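Local coordinates for protein OLD nuclease (Thermus scotoductus, PDB 6P74) that degrades linear and supercoiled double-stranded DNA in the 5' to 3' direction with divalent metal ions and has a DNA-stimulated ATPase activity, at residues P149-Q161 and A225-E237. Numbering follows the deposited sequence.
Sequences PSIRGSILGRLLQ and ANPFNSLRLQYRE
Arg152 reaches from the loop just before helix 154-166 to the backbone carbonyls of Phe228, Asn229 and Leu231, and its NH1 donates to Leu231 O at 2.8 Å. The oxygen receives it on a lone pair, in the carbonyl plane, although Leu231 O lies 22° out of the guanidinium plane of Arg152. A weak second bond joins NH1 to Phe228 O (3.3 Å). Asn229 O sits over one face of the guanidinium and Gly157 N over the opposite one, each toward the rim. The bend at chi2 (75°) turns the arginine chain along these carbonyls.

Toward 149-151 the segments run antiparallel. Ile151 N donates to Leu233 O at 3.2 Å, and Ser150 pairs with Gln234 in a non-hydrogen-bonded position. On the face of Ile151 and Leu233, Ile151 CG1 meets Leu233 CB, while Leu233 CD2 packs against Leu156 CD1 at 3.6 Å. Leu160 CD1 approaches Leu231 CB at 4.0 Å, the two side chains crossing at about a right angle. The Ile151 side chain also touches Gln252 and Ile255 of helix 246-266.

Residues 232-235 also pair antiparallel with a strand of the second subunit, and Gln234 NE2 hydrogen-bonds to Ala222 O of the second subunit. One short strand thus links the start of helix 154-166 to the dimer interface, with a presumably positive guanidinium gathering backbone carbonyls on one flank and leucine packing against helix 154-166 through Leu156 and Leu160.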
loop_
_atom_site.group_PDB
_atom_site.type_symbol
_atom_site.label_atom_id
_atom_site.label_comp_id
_atom_site.label_asym_id
_atom_site.label_seq_id
_atom_site.Cartn_x
_atom_site.Cartn_y
_atom_site.Cartn_z
ATOM N N PRO A 149 -13.291 2.315 17.286
ATOM C CA PRO A 149 -14.417 2.997 17.939
ATOM C C PRO A 149 -14.281 4.525 17.919
ATOM O O PRO A 149 -14.926 5.208 18.721
ATOM C CB PRO A 149 -14.373 2.455 19.376
ATOM C CG PRO A 149 -13.001 1.850 19.537
ATOM C CD PRO A 149 -12.631 1.349 18.179
ATOM N N SER A 150 -13.461 5.040 17.001
ATOM C CA SER A 150 -13.214 6.473 16.882
ATOM C C SER A 150 -12.711 6.782 15.478
ATOM O O SER A 150 -12.230 5.901 14.762
ATOM C CB SER A 150 -12.199 6.964 17.917
ATOM O OG SER A 150 -10.881 6.806 17.425
ATOM N N ILE A 151 -12.824 8.062 15.102
ATOM C CA ILE A 151 -12.365 8.573 13.814
ATOM C C ILE A 151 -11.625 9.882 14.058
ATOM O O ILE A 151 -11.801 10.540 15.082
ATOM C CB ILE A 151 -13.528 8.797 12.808
ATOM C CG1 ILE A 151 -14.521 9.823 13.342
ATOM C CG2 ILE A 151 -14.273 7.496 12.503
ATOM C CD1 ILE A 151 -15.543 10.232 12.316
ATOM N N ARG A 152 -10.781 10.254 13.098
ATOM C CA ARG A 152 -10.097 11.541 13.137
ATOM C C ARG A 152 -9.240 11.707 11.887
ATOM O O ARG A 152 -8.776 10.723 11.303
ATOM C CB ARG A 152 -9.251 11.674 14.416
ATOM C CG ARG A 152 -8.292 12.880 14.451
ATOM C CD ARG A 152 -8.989 14.222 14.705
ATOM N NE ARG A 152 -8.181 15.362 14.254
ATOM C CZ ARG A 152 -8.520 16.646 14.392
ATOM N NH1 ARG A 152 -9.661 16.983 14.984
ATOM N NH2 ARG A 152 -7.711 17.599 13.938
ATOM N N GLY A 153 -9.040 12.948 11.464
ATOM C CA GLY A 153 -8.198 13.225 10.316
ATOM C C GLY A 153 -8.264 14.696 9.989
ATOM O O GLY A 153 -9.007 15.466 10.608
ATOM N N SER A 154 -7.462 15.087 8.999
ATOM C CA SER A 154 -7.512 16.464 8.527
ATOM C C SER A 154 -8.908 16.849 8.048
ATOM O O SER A 154 -9.199 18.043 7.901
ATOM C CB SER A 154 -6.482 16.668 7.413
ATOM O OG SER A 154 -6.475 15.570 6.520
ATOM N N ILE A 155 -9.783 15.861 7.824
ATOM C CA ILE A 155 -11.157 16.139 7.412
ATOM C C ILE A 155 -11.943 16.794 8.547
ATOM O O ILE A 155 -12.581 17.841 8.368
ATOM C CB ILE A 155 -11.837 14.845 6.930
ATOM C CG1 ILE A 155 -13.327 15.084 6.696
ATOM C CG2 ILE A 155 -11.610 13.714 7.933
ATOM C CD1 ILE A 155 -13.610 16.185 5.704
ATOM N N LEU A 156 -11.928 16.180 9.730
ATOM C CA LEU A 156 -12.572 16.804 10.877
ATOM C C LEU A 156 -11.864 18.100 11.253
ATOM O O LEU A 156 -12.511 19.101 11.585
ATOM C CB LEU A 156 -12.584 15.827 12.049
ATOM C CG LEU A 156 -13.413 16.237 13.261
ATOM C CD1 LEU A 156 -14.883 16.499 12.874
ATOM C CD2 LEU A 156 -13.311 15.132 14.285
ATOM N N GLY A 157 -10.529 18.103 11.176
ATOM C CA GLY A 157 -9.778 19.322 11.441
ATOM C C GLY A 157 -10.243 20.495 10.603
ATOM O O GLY A 157 -10.367 21.618 11.102
ATOM N N ARG A 158 -10.507 20.260 9.316
ATOM C CA ARG A 158 -10.984 21.367 8.498
ATOM C C ARG A 158 -12.376 21.802 8.943
ATOM O O ARG A 158 -12.701 22.995 8.877
ATOM C CB ARG A 158 -10.940 20.980 7.014
ATOM C CG ARG A 158 -11.565 21.984 6.055
ATOM C CD ARG A 158 -10.910 23.367 6.151
ATOM N NE ARG A 158 -11.641 24.388 5.387
ATOM C CZ ARG A 158 -12.708 25.061 5.834
ATOM N NH1 ARG A 158 -13.202 24.830 7.051
ATOM N NH2 ARG A 158 -13.292 25.972 5.061
ATOM N N LEU A 159 -13.189 20.869 9.451
ATOM C CA LEU A 159 -14.519 21.239 9.930
ATOM C C LEU A 159 -14.442 22.175 11.135
ATOM O O LEU A 159 -15.207 23.146 11.227
ATOM C CB LEU A 159 -15.326 19.986 10.278
ATOM C CG LEU A 159 -16.766 20.198 10.761
ATOM C CD1 LEU A 159 -17.643 20.826 9.685
ATOM C CD2 LEU A 159 -17.389 18.884 11.239
ATOM N N LEU A 160 -13.529 21.897 12.067
ATOM C CA LEU A 160 -13.413 22.654 13.310
ATOM C C LEU A 160 -12.606 23.940 13.183
ATOM O O LEU A 160 -12.486 24.662 14.173
ATOM C CB LEU A 160 -12.773 21.788 14.401
ATOM C CG LEU A 160 -13.542 20.528 14.801
ATOM C CD1 LEU A 160 -12.669 19.633 15.668
ATOM C CD2 LEU A 160 -14.826 20.904 15.525
ATOM N N GLN A 161 -12.055 24.261 12.018
ATOM C CA GLN A 161 -11.127 25.384 12.009
ATOM C C GLN A 161 -11.848 26.711 12.269
ATOM O O GLN A 161 -11.230 27.636 12.812
ATOM C CB GLN A 161 -10.318 25.413 10.704
ATOM C CG GLN A 161 -10.944 26.151 9.534
ATOM C CD GLN A 161 -10.001 26.242 8.330
ATOM O OE1 GLN A 161 -8.925 25.615 8.303
ATOM N NE2 GLN A 161 -10.402 27.027 7.328
ATOM N N ALA A 225 -2.799 23.602 24.370
ATOM C CA ALA A 225 -2.807 24.883 23.669
ATOM C C ALA A 225 -3.790 24.875 22.502
ATOM O O ALA A 225 -4.503 25.860 22.275
ATOM C CB ALA A 225 -1.396 25.215 23.181
ATOM N N ASN A 226 -3.840 23.770 21.754
ATOM C CA ASN A 226 -4.688 23.631 20.569
ATOM C C ASN A 226 -5.523 22.362 20.714
ATOM O O ASN A 226 -5.237 21.338 20.076
ATOM C CB ASN A 226 -3.847 23.602 19.294
ATOM C CG ASN A 226 -4.689 23.666 18.036
ATOM O OD1 ASN A 226 -5.840 24.108 18.065
ATOM N ND2 ASN A 226 -4.120 23.222 16.922
ATOM N N PRO A 227 -6.578 22.401 21.535
ATOM C CA PRO A 227 -7.307 21.159 21.853
ATOM C C PRO A 227 -8.129 20.614 20.694
ATOM O O PRO A 227 -8.237 19.387 20.543
ATOM C CB PRO A 227 -8.194 21.576 23.034
ATOM C CG PRO A 227 -8.416 23.038 22.818
ATOM C CD PRO A 227 -7.132 23.570 22.238
ATOM N N PHE A 228 -8.703 21.490 19.865
ATOM C CA PHE A 228 -9.466 21.062 18.702
ATOM C C PHE A 228 -8.627 20.283 17.679
ATOM O O PHE A 228 -9.177 19.827 16.672
ATOM C CB PHE A 228 -10.129 22.286 18.072
ATOM C CG PHE A 228 -11.071 22.975 19.003
ATOM C CD1 PHE A 228 -12.366 22.507 19.170
ATOM C CD2 PHE A 228 -10.659 24.061 19.745
ATOM C CE1 PHE A 228 -13.244 23.121 20.047
ATOM C CE2 PHE A 228 -11.528 24.680 20.622
ATOM C CZ PHE A 228 -12.828 24.211 20.773
ATOM N N ASN A 229 -7.327 20.103 17.901
ATOM C CA ASN A 229 -6.503 19.265 17.034
ATOM C C ASN A 229 -6.454 17.810 17.472
ATOM O O ASN A 229 -5.878 16.983 16.761
ATOM C CB ASN A 229 -5.072 19.805 16.961
ATOM C CG ASN A 229 -4.811 20.583 15.685
ATOM O OD1 ASN A 229 -5.742 21.077 15.035
ATOM N ND2 ASN A 229 -3.538 20.701 15.320
ATOM N N SER A 230 -7.025 17.477 18.615
ATOM C CA SER A 230 -7.119 16.101 19.074
ATOM C C SER A 230 -8.562 15.644 19.224
ATOM O O SER A 230 -8.803 14.496 19.625
ATOM C CB SER A 230 -6.375 15.944 20.408
ATOM O OG SER A 230 -5.719 17.153 20.766
ATOM N N LEU A 231 -9.531 16.504 18.931
ATOM C CA LEU A 231 -10.924 16.109 19.026
ATOM C C LEU A 231 -11.244 15.068 17.955
ATOM O O LEU A 231 -10.771 15.149 16.820
ATOM C CB LEU A 231 -11.825 17.330 18.881
ATOM C CG LEU A 231 -12.916 17.606 19.901
ATOM C CD1 LEU A 231 -12.419 17.526 21.347
ATOM C CD2 LEU A 231 -13.472 18.981 19.619
ATOM N N ARG A 232 -12.037 14.074 18.330
ATOM C CA ARG A 232 -12.480 13.054 17.400
ATOM C C ARG A 232 -13.969 12.823 17.606
ATOM O O ARG A 232 -14.548 13.256 18.603
ATOM C CB ARG A 232 -11.686 11.762 17.601
ATOM C CG ARG A 232 -11.270 11.544 19.038
ATOM C CD ARG A 232 -10.589 10.206 19.232
ATOM N NE ARG A 232 -10.694 9.747 20.619
ATOM C CZ ARG A 232 -10.217 8.586 21.058
ATOM N NH1 ARG A 232 -9.598 7.762 20.220
ATOM N NH2 ARG A 232 -10.356 8.246 22.332
ATOM N N LEU A 233 -14.601 12.171 16.634
ATOM C CA LEU A 233 -15.930 11.624 16.850
ATOM C C LEU A 233 -15.791 10.244 17.483
ATOM O O LEU A 233 -14.938 9.449 17.081
ATOM C CB LEU A 233 -16.708 11.525 15.541
ATOM C CG LEU A 233 -17.450 12.752 15.010
ATOM C CD1 LEU A 233 -18.081 13.537 16.134
ATOM C CD2 LEU A 233 -16.537 13.613 14.163
ATOM N N GLN A 234 -16.610 9.958 18.489
ATOM C CA GLN A 234 -16.540 8.646 19.117
ATOM C C GLN A 234 -17.948 8.148 19.416
ATOM O O GLN A 234 -18.921 8.902 19.353
ATOM C CB GLN A 234 -15.665 8.678 20.376
ATOM C CG GLN A 234 -15.739 9.975 21.134
ATOM C CD GLN A 234 -14.625 10.119 22.149
ATOM O OE1 GLN A 234 -13.446 9.963 21.825
ATOM N NE2 GLN A 234 -14.994 10.418 23.387
ATOM N N TYR A 235 -18.043 6.852 19.719
ATOM C CA TYR A 235 -19.307 6.199 20.033
ATOM C C TYR A 235 -19.012 4.979 20.900
ATOM O O TYR A 235 -17.863 4.543 21.020
ATOM C CB TYR A 235 -20.055 5.817 18.754
ATOM C CG TYR A 235 -19.234 4.943 17.846
ATOM C CD1 TYR A 235 -18.233 5.484 17.046
ATOM C CD2 TYR A 235 -19.443 3.571 17.801
ATOM C CE1 TYR A 235 -17.467 4.679 16.218
ATOM C CE2 TYR A 235 -18.686 2.760 16.977
ATOM C CZ TYR A 235 -17.695 3.320 16.191
ATOM O OH TYR A 235 -16.936 2.510 15.374
ATOM N N ARG A 236 -20.076 4.412 21.477
ATOM C CA ARG A 236 -19.926 3.400 22.525
ATOM C C ARG A 236 -19.509 2.031 21.976
ATOM O O ARG A 236 -18.393 1.571 22.234
ATOM C CB ARG A 236 -21.218 3.316 23.343
ATOM C CG ARG A 236 -21.124 2.409 24.536
ATOM C CD ARG A 236 -22.488 2.222 25.134
ATOM N NE ARG A 236 -22.441 1.381 26.319
ATOM C CZ ARG A 236 -23.427 1.298 27.203
ATOM N NH1 ARG A 236 -24.532 2.011 27.029
ATOM N NH2 ARG A 236 -23.307 0.508 28.261
ATOM N N GLU A 237 -20.407 1.409 21.226
ATOM C CA GLU A 237 -20.064 0.085 20.654
ATOM C C GLU A 237 -21.190 -0.910 20.964
ATOM O O GLU A 237 -20.858 -2.074 21.258
ATOM C CB GLU A 237 -18.727 -0.380 21.235
#